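Local coordinates for protein lovastatin nonaketide synthase mokA (Monascus pilosus, PDB 6AD3) that builds the polyketide backbone of monacolin K (lovastatin) from malonyl-CoA as an iterative type I synthase, represented here by its condensation domain, at residues K154-A168 with A184-G196. The protein carries 1 engineered substitution. Residues are numbered along the deposited sequence; the frame is centred on the assembly and turned at random.
Sequences KNKVQVIQVADRAGA and AGDTLRLVDFFWG
Strands 157-161 and 188-195 run parallel, their axes 4.7 Å apart at closest approach; four backbone hydrogen bonds join them, and a fifth follows from Val162, just past strand 157-161. Gln158 N gives to Leu190 O, Asp192 N to Gln158 O, and Ile160 N to Asp192 O. Phe194 N then gives to Ile160 O, and Val162 N to Phe194 O.

Before the strands pair, Asn155 does the bridging. Its OD1 takes Thr187 N at 2.9 Å, in the carbonyl plane on a lone pair. Leu188 N reaches the same oxygen at 3.1 Å from above that plane, by a more bent bond. On the other branch, Asn155 ND2 gives to Thr187 OG1 at 3.0 Å, nearly in the amide plane. ND2 also bonds Phe129 O, so the buried amide is held at both ends. Before the first strand bond, one water joins Lys156 O to Leu190 N, too far apart to bond directly, and binds Gln158 NE2.

The two strands and helix 165-176 form a beta-alpha-beta unit of the condensation domain. Strand 157-161 is an edge strand of its mixed sheet; strand 199-206 flanks 188-195.

On the helix side, Ile160 and Phe193 lie alongside each other, and Val162 CG1 meets Phe193 CD1 at 3.8 Å. Trp195 holds CG between its backbone N and carbonyl carbon (chi1 69°), which turns the ring toward the helix start. Arg165 CA sits over the six-membered ring, a CH-pi contact 4.0 Å from its centroid. Ala168 CB meets Trp195 CZ3 obliquely at 3.4 Å. Asp164 is the N-cap of this helix; its OD1 accepts from Gly167 N.

On the opposite sheet face, Gln161 CB lies over the Phe194 ring in a second CH-pi contact. Val159 CG1 approaches Phe194 CE1 obliquely at 3.7 Å.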
ATOM      1  N   LYS A 154      -9.351  22.671   4.841  1.00 17.33           N
ATOM      2  CA  LYS A 154      -8.360  23.184   5.771  1.00 21.35           C
ATOM      3  C   LYS A 154      -6.943  22.793   5.393  1.00 21.82           C
ATOM      4  O   LYS A 154      -6.003  23.189   6.052  1.00 23.66           O
ATOM      5  CB  LYS A 154      -8.673  22.706   7.186  1.00 26.04           C
ATOM      6  CG  LYS A 154     -10.153  22.749   7.528  1.00 33.49           C
ATOM      7  CD  LYS A 154     -10.655  24.154   7.723  1.00 38.99           C
ATOM      8  CE  LYS A 154     -12.150  24.169   8.029  1.00 49.38           C
ATOM      9  NZ  LYS A 154     -12.882  25.175   7.191  1.00 49.82           N
ATOM     10  N   ASN A 155      -6.779  22.132   4.246  1.00 15.93           N
ATOM     11  CA  ASN A 155      -5.484  21.841   3.748  1.00 16.93           C
ATOM     12  C   ASN A 155      -4.953  22.970   2.905  1.00 18.32           C
ATOM     13  O   ASN A 155      -5.735  23.830   2.448  1.00 19.58           O
ATOM     14  CB  ASN A 155      -5.507  20.514   2.955  1.00 15.65           C
ATOM     15  CG  ASN A 155      -5.598  19.293   3.869  1.00 15.09           C
ATOM     16  OD1 ASN A 155      -4.879  19.197   4.859  1.00 15.28           O
ATOM     17  ND2 ASN A 155      -6.590  18.431   3.624  1.00 17.04           N
ATOM     18  N   LYS A 156      -3.620  23.015   2.758  1.00 17.97           N
ATOM     19  CA  LYS A 156      -2.950  24.115   2.046  1.00 20.64           C
ATOM     20  C   LYS A 156      -2.011  23.580   0.993  1.00 19.43           C
ATOM     21  O   LYS A 156      -1.531  22.419   1.070  1.00 19.01           O
ATOM     22  CB  LYS A 156      -2.140  25.013   2.996  1.00 23.06           C
ATOM     23  CG  LYS A 156      -2.866  25.425   4.242  1.00 30.65           C
ATOM     24  CD  LYS A 156      -3.931  26.445   3.938  1.00 40.75           C
ATOM     25  CE  LYS A 156      -4.390  27.117   5.226  1.00 50.43           C
ATOM     26  NZ  LYS A 156      -5.516  28.035   4.954  1.00 47.69           N
ATOM     27  N   VAL A 157      -1.778  24.412   0.001  1.00 18.62           N
ATOM     28  CA  VAL A 157      -0.808  24.135  -1.062  1.00 19.24           C
ATOM     29  C   VAL A 157       0.380  25.050  -0.875  1.00 20.45           C
ATOM     30  O   VAL A 157       0.208  26.265  -0.686  1.00 19.34           O
ATOM     31  CB  VAL A 157      -1.430  24.384  -2.438  1.00 23.22           C
ATOM     32  CG1 VAL A 157      -0.432  24.112  -3.551  1.00 25.40           C
ATOM     33  CG2 VAL A 157      -2.686  23.539  -2.597  1.00 22.97           C
ATOM     34  N   GLN A 158       1.587  24.511  -1.047  1.00 17.29           N
ATOM     35  CA  GLN A 158       2.787  25.316  -0.910  1.00 19.99           C
ATOM     36  C   GLN A 158       3.693  25.154  -2.079  1.00 19.31           C
ATOM     37  O   GLN A 158       3.886  24.030  -2.578  1.00 18.36           O
ATOM     38  CB  GLN A 158       3.534  24.944   0.341  1.00 22.58           C
ATOM     39  CG  GLN A 158       2.736  25.230   1.603  1.00 23.48           C
ATOM     40  CD  GLN A 158       3.242  24.470   2.768  1.00 30.94           C
ATOM     41  OE1 GLN A 158       4.018  24.997   3.568  1.00 37.49           O
ATOM     42  NE2 GLN A 158       2.884  23.202   2.843  1.00 28.22           N
ATOM     43  N   VAL A 159       4.268  26.270  -2.524  1.00 16.70           N
ATOM     44  CA  VAL A 159       5.266  26.219  -3.566  1.00 17.63           C
ATOM     45  C   VAL A 159       6.500  26.856  -2.989  1.00 19.14           C
ATOM     46  O   VAL A 159       6.457  28.055  -2.605  1.00 19.04           O
ATOM     47  CB  VAL A 159       4.805  26.951  -4.863  1.00 23.60           C
ATOM     48  CG1 VAL A 159       5.860  26.834  -5.948  1.00 21.05           C
ATOM     49  CG2 VAL A 159       3.480  26.371  -5.360  1.00 25.24           C
ATOM     50  N   ILE A 160       7.541  26.045  -2.765  1.00 17.22           N
ATOM     51  CA  ILE A 160       8.643  26.437  -1.853  1.00 20.79           C
ATOM     52  C   ILE A 160       9.999  26.447  -2.551  1.00 19.51           C
ATOM     53  O   ILE A 160      10.451  25.446  -3.078  1.00 19.10           O
ATOM     54  CB  ILE A 160       8.710  25.521  -0.612  1.00 21.68           C
ATOM     55  CG1 ILE A 160       7.414  25.601   0.193  1.00 20.64           C
ATOM     56  CG2 ILE A 160       9.918  25.877   0.281  1.00 22.48           C
ATOM     57  CD1 ILE A 160       7.404  24.669   1.392  1.00 24.66           C
ATOM     58  N   GLN A 161      10.643  27.620  -2.613  1.00 21.42           N
ATOM     59  CA  GLN A 161      11.975  27.688  -3.161  1.00 19.13           C
ATOM     60  C   GLN A 161      13.015  27.063  -2.208  1.00 19.49           C
ATOM     61  O   GLN A 161      13.062  27.394  -1.001  1.00 21.60           O
ATOM     62  CB  GLN A 161      12.364  29.144  -3.416  1.00 19.38           C
ATOM     63  CG  GLN A 161      13.567  29.258  -4.311  1.00 22.27           C
ATOM     64  CD  GLN A 161      13.996  30.700  -4.498  1.00 25.64           C
ATOM     65  OE1 GLN A 161      13.190  31.618  -4.385  1.00 27.63           O
ATOM     66  NE2 GLN A 161      15.243  30.895  -4.811  1.00 27.53           N
ATOM     67  N   VAL A 162      13.833  26.182  -2.735  1.00 19.08           N
ATOM     68  CA  VAL A 162      14.966  25.640  -1.970  1.00 19.77           C
ATOM     69  C   VAL A 162      16.267  25.923  -2.717  1.00 20.78           C
ATOM     70  O   VAL A 162      16.262  26.294  -3.881  1.00 20.40           O
ATOM     71  CB  VAL A 162      14.811  24.130  -1.674  1.00 20.26           C
ATOM     72  CG1 VAL A 162      13.609  23.913  -0.793  1.00 22.85           C
ATOM     73  CG2 VAL A 162      14.691  23.332  -2.966  1.00 19.20           C
ATOM     74  N   ALA A 163      17.372  25.674  -2.050  1.00 24.23           N
ATOM     75  CA  ALA A 163      18.674  26.053  -2.562  1.00 27.99           C
ATOM     76  C   ALA A 163      19.093  25.129  -3.691  1.00 29.59           C
ATOM     77  O   ALA A 163      19.747  25.566  -4.642  1.00 28.53           O
ATOM     78  CB  ALA A 163      19.698  26.027  -1.440  1.00 28.28           C
ATOM     79  N   ASP A 164      18.675  23.861  -3.616  1.00 22.77           N
ATOM     80  CA  ASP A 164      19.236  22.809  -4.437  1.00 22.67           C
ATOM     81  C   ASP A 164      18.524  21.510  -4.108  1.00 24.35           C
ATOM     82  O   ASP A 164      17.661  21.475  -3.231  1.00 23.03           O
ATOM     83  CB  ASP A 164      20.767  22.632  -4.201  1.00 26.82           C
ATOM     84  CG  ASP A 164      21.133  22.409  -2.731  1.00 28.85           C
ATOM     85  OD1 ASP A 164      20.275  22.040  -1.884  1.00 26.00           O
ATOM     86  OD2 ASP A 164      22.303  22.636  -2.400  1.00 32.98           O
ATOM     87  N   ARG A 165      18.897  20.445  -4.785  1.00 23.12           N
ATOM     88  CA  ARG A 165      18.209  19.174  -4.556  1.00 24.00           C
ATOM     89  C   ARG A 165      18.270  18.749  -3.087  1.00 25.24           C
ATOM     90  O   ARG A 165      17.308  18.174  -2.569  1.00 21.25           O
ATOM     91  CB  ARG A 165      18.776  18.081  -5.433  1.00 26.37           C
ATOM     92  CG  ARG A 165      18.180  16.715  -5.143  1.00 28.24           C
ATOM     93  CD  ARG A 165      18.260  15.793  -6.331  1.00 31.38           C
ATOM     94  NE  ARG A 165      17.999  14.398  -5.947  1.00 29.99           N
ATOM     95  CZ  ARG A 165      17.480  13.500  -6.761  1.00 28.52           C
ATOM     96  NH1 ARG A 165      17.099  13.860  -7.967  1.00 27.44           N
ATOM     97  NH2 ARG A 165      17.340  12.257  -6.370  1.00 29.48           N
ATOM     98  N   ALA A 166      19.444  18.892  -2.465  1.00 23.46           N
ATOM     99  CA  ALA A 166      19.617  18.500  -1.065  1.00 27.85           C
ATOM    100  C   ALA A 166      18.624  19.243  -0.158  1.00 24.99           C
ATOM    101  O   ALA A 166      18.055  18.644   0.770  1.00 22.58           O
ATOM    102  CB  ALA A 166      21.064  18.768  -0.597  1.00 28.00           C
ATOM    103  N   GLY A 167      18.373  20.520  -0.456  1.00 20.36           N
ATOM    104  CA  GLY A 167      17.295  21.261   0.213  1.00 21.60           C
ATOM    105  C   GLY A 167      15.905  20.640   0.032  1.00 20.85           C
ATOM    106  O   GLY A 167      15.099  20.613   0.969  1.00 21.50           O
ATOM    107  N   ALA A 168      15.583  20.272  -1.201  1.00 17.90           N
ATOM    108  CA  ALA A 168      14.325  19.597  -1.506  1.00 18.21           C
ATOM    109  C   ALA A 168      14.189  18.280  -0.719  1.00 18.31           C
ATOM    110  O   ALA A 168      13.146  18.037  -0.101  1.00 18.80           O
ATOM    111  CB  ALA A 168      14.196  19.343  -2.985  1.00 17.09           C
ATOM    112  N   ALA A 184      -8.782  18.859  12.988  1.00 18.44           N
ATOM    113  CA  ALA A 184      -9.015  20.149  12.355  1.00 24.01           C
ATOM    114  C   ALA A 184      -9.080  20.065  10.808  1.00 23.18           C
ATOM    115  O   ALA A 184      -8.959  21.093  10.123  1.00 23.15           O
ATOM    116  CB  ALA A 184      -7.923  21.131  12.784  1.00 27.41           C
ATOM    117  N   GLY A 185      -9.021  18.842  10.282  1.00 18.42           N
ATOM    118  CA  GLY A 185      -8.998  18.641   8.851  1.00 19.89           C
ATOM    119  C   GLY A 185      -7.663  18.909   8.201  1.00 17.60           C
ATOM    120  O   GLY A 185      -7.588  19.068   6.995  1.00 16.67           O
ATOM    121  N   ASP A 186      -6.598  18.784   8.982  1.00 16.74           N
ATOM    122  CA  ASP A 186      -5.231  18.897   8.471  1.00 16.69           C
ATOM    123  C   ASP A 186      -4.734  17.486   8.182  1.00 14.88           C
ATOM    124  O   ASP A 186      -4.490  16.715   9.116  1.00 16.89           O
ATOM    125  CB  ASP A 186      -4.335  19.553   9.561  1.00 18.32           C
ATOM    126  CG  ASP A 186      -2.897  19.589   9.176  1.00 18.21           C
ATOM    127  OD1 ASP A 186      -2.628  19.995   8.043  1.00 22.07           O
ATOM    128  OD2 ASP A 186      -2.032  19.138   9.960  1.00 20.37           O
ATOM    129  N   THR A 187      -4.843  17.086   6.914  1.00 14.78           N
ATOM    130  CA  THR A 187      -4.734  15.697   6.514  1.00 13.98           C
ATOM    131  C   THR A 187      -3.831  15.455   5.306  1.00 15.17           C
ATOM    132  O   THR A 187      -3.545  14.298   4.981  1.00 13.64           O
ATOM    133  CB  THR A 187      -6.112  15.106   6.173  1.00 13.56           C
ATOM    134  OG1 THR A 187      -6.667  15.831   5.051  1.00 14.01           O
ATOM    135  CG2 THR A 187      -7.041  15.212   7.367  1.00 15.07           C
ATOM    136  N   LEU A 188      -3.367  16.526   4.647  1.00 13.95           N
ATOM    137  CA  LEU A 188      -2.627  16.406   3.378  1.00 16.19           C
ATOM    138  C   LEU A 188      -1.505  17.446   3.360  1.00 19.23           C
ATOM    139  O   LEU A 188      -1.622  18.537   3.995  1.00 21.40           O
ATOM    140  CB  LEU A 188      -3.554  16.749   2.226  1.00 20.83           C
ATOM    141  CG  LEU A 188      -4.435  15.768   1.514  1.00 26.61           C
ATOM    142  CD1 LEU A 188      -4.889  16.435   0.192  1.00 26.03           C
ATOM    143  CD2 LEU A 188      -3.722  14.451   1.207  1.00 22.03           C
ATOM    144  N   ARG A 189      -0.422  17.134   2.669  1.00 14.66           N
ATOM    145  CA  ARG A 189       0.529  18.163   2.250  1.00 17.89           C
ATOM    146  C   ARG A 189       0.713  18.079   0.758  1.00 17.63           C
ATOM    147  O   ARG A 189       0.780  16.989   0.207  1.00 16.07           O
ATOM    148  CB  ARG A 189       1.893  17.984   2.943  1.00 19.06           C
ATOM    149  CG  ARG A 189       1.804  17.752   4.447  1.00 24.13           C
ATOM    150  CD  ARG A 189       1.857  19.046   5.203  1.00 28.84           C
ATOM    151  NE  ARG A 189       1.716  18.830   6.649  1.00 28.00           N
ATOM    152  CZ  ARG A 189       0.586  18.989   7.312  1.00 27.92           C
ATOM    153  NH1 ARG A 189      -0.553  19.052   6.641  1.00 22.44           N
ATOM    154  NH2 ARG A 189       0.569  18.847   8.647  1.00 29.29           N
ATOM    155  N   LEU A 190       0.596  19.223   0.091  1.00 15.19           N
ATOM    156  CA  LEU A 190       0.839  19.303  -1.348  1.00 15.04           C
ATOM    157  C   LEU A 190       1.870  20.382  -1.603  1.00 16.53           C
ATOM    158  O   LEU A 190       1.574  21.544  -1.367  1.00 16.18           O
ATOM    159  CB  LEU A 190      -0.439  19.659  -2.090  1.00 16.55           C
ATOM    160  CG  LEU A 190      -1.607  18.690  -1.924  1.00 17.14           C
ATOM    161  CD1 LEU A 190      -2.911  19.287  -2.402  1.00 19.51           C
ATOM    162  CD2 LEU A 190      -1.334  17.384  -2.636  1.00 16.08           C
ATOM    163  N   VAL A 191       3.104  19.963  -1.907  1.00 15.06           N
ATOM    164  CA  VAL A 191       4.262  20.858  -1.888  1.00 16.77           C
ATOM    165  C   VAL A 191       5.083  20.693  -3.147  1.00 18.20           C
ATOM    166  O   VAL A 191       5.492  19.564  -3.499  1.00 18.93           O
ATOM    167  CB  VAL A 191       5.150  20.617  -0.662  1.00 16.85           C
ATOM    168  CG1 VAL A 191       6.335  21.596  -0.680  1.00 18.61           C
ATOM    169  CG2 VAL A 191       4.340  20.727   0.601  1.00 19.94           C
ATOM    170  N   ASP A 192       5.359  21.822  -3.816  1.00 17.08           N
ATOM    171  CA  ASP A 192       6.241  21.860  -4.983  1.00 17.42           C
ATOM    172  C   ASP A 192       7.526  22.512  -4.562  1.00 19.43           C
ATOM    173  O   ASP A 192       7.543  23.748  -4.330  1.00 18.74           O
ATOM    174  CB  ASP A 192       5.580  22.684  -6.118  1.00 19.48           C
ATOM    175  CG  ASP A 192       6.527  22.950  -7.308  1.00 22.96           C
ATOM    176  OD1 ASP A 192       7.576  22.281  -7.415  1.00 22.84           O
ATOM    177  OD2 ASP A 192       6.217  23.880  -8.105  1.00 22.90           O
ATOM    178  N   PHE A 193       8.515  21.699  -4.191  1.00 17.71           N
ATOM    179  CA  PHE A 193       9.871  22.249  -3.866  1.00 17.44           C
ATOM    180  C   PHE A 193      10.584  22.531  -5.180  1.00 16.61           C
ATOM    181  O   PHE A 193      10.640  21.675  -6.054  1.00 15.94           O
ATOM    182  CB  PHE A 193      10.718  21.246  -3.069  1.00 18.12           C
ATOM    183  CG  PHE A 193      10.214  20.956  -1.695  1.00 18.62           C
ATOM    184  CD1 PHE A 193      10.378  21.863  -0.671  1.00 18.31           C
ATOM    185  CD2 PHE A 193       9.644  19.715  -1.405  1.00 17.53           C
ATOM    186  CE1 PHE A 193       9.973  21.566   0.627  1.00 19.26           C
ATOM    187  CE2 PHE A 193       9.207  19.415  -0.131  1.00 19.06           C
ATOM    188  CZ  PHE A 193       9.372  20.308   0.893  1.00 17.63           C
ATOM    189  N   PHE A 194      11.178  23.735  -5.349  1.00 18.30           N
ATOM    190  CA  PHE A 194      11.735  24.081  -6.651  1.00 18.35           C
ATOM    191  C   PHE A 194      13.072  24.796  -6.502  1.00 17.67           C
ATOM    192  O   PHE A 194      13.315  25.449  -5.498  1.00 18.57           O
ATOM    193  CB  PHE A 194      10.749  24.928  -7.465  1.00 20.02           C
ATOM    194  CG  PHE A 194      10.573  26.345  -6.972  1.00 18.93           C
ATOM    195  CD1 PHE A 194       9.683  26.636  -5.957  1.00 17.81           C
ATOM    196  CD2 PHE A 194      11.327  27.382  -7.515  1.00 19.89           C
ATOM    197  CE1 PHE A 194       9.381  27.924  -5.632  1.00 19.99           C
ATOM    198  CE2 PHE A 194      11.049  28.690  -7.162  1.00 22.31           C
ATOM    199  CZ  PHE A 194      10.110  28.958  -6.184  1.00 21.18           C
ATOM    200  N   TRP A 195      13.956  24.539  -7.455  1.00 20.46           N
ATOM    201  CA  TRP A 195      15.332  25.077  -7.427  1.00 19.61           C
ATOM    202  C   TRP A 195      15.896  25.067  -8.819  1.00 21.90           C
ATOM    203  O   TRP A 195      15.328  24.461  -9.730  1.00 21.19           O
ATOM    204  CB  TRP A 195      16.209  24.254  -6.511  1.00 20.28           C
ATOM    205  CG  TRP A 195      16.493  22.873  -7.020  1.00 23.74           C
ATOM    206  CD1 TRP A 195      17.607  22.458  -7.704  1.00 24.00           C
ATOM    207  CD2 TRP A 195      15.724  21.689  -6.755  1.00 21.29           C
ATOM    208  NE1 TRP A 195      17.536  21.108  -7.945  1.00 24.21           N
ATOM    209  CE2 TRP A 195      16.363  20.624  -7.426  1.00 23.93           C
ATOM    210  CE3 TRP A 195      14.470  21.459  -6.174  1.00 21.80           C
ATOM    211  CZ2 TRP A 195      15.843  19.316  -7.436  1.00 23.32           C
ATOM    212  CZ3 TRP A 195      13.937  20.183  -6.222  1.00 22.78           C
ATOM    213  CH2 TRP A 195      14.648  19.115  -6.814  1.00 23.60           C
ATOM    214  N   GLY A 196      17.082  25.660  -8.971  1.00 21.09           N
ATOM    215  CA  GLY A 196      17.841  25.528 -10.203  1.00 23.27           C
ATOM    216  C   GLY A 196      17.085  26.006 -11.421  1.00 22.50           C
ATOM    217  O   GLY A 196      16.311  26.964 -11.348  1.00 24.47           O
TER
HETATM  218  O   HOH W   1      -9.378  19.801   5.064  1.00 19.35           O
HETATM  219  O   HOH W   2      -3.437  22.120   6.698  1.00 23.09           O
HETATM  220  O   HOH W   3       0.873  21.592   2.029  1.00 18.06           O
HETATM  221  O   HOH W   4      -2.194  21.260   4.422  1.00 20.58           O
HETATM  222  O   HOH W   5      19.239  26.265  -7.133  1.00 41.47           O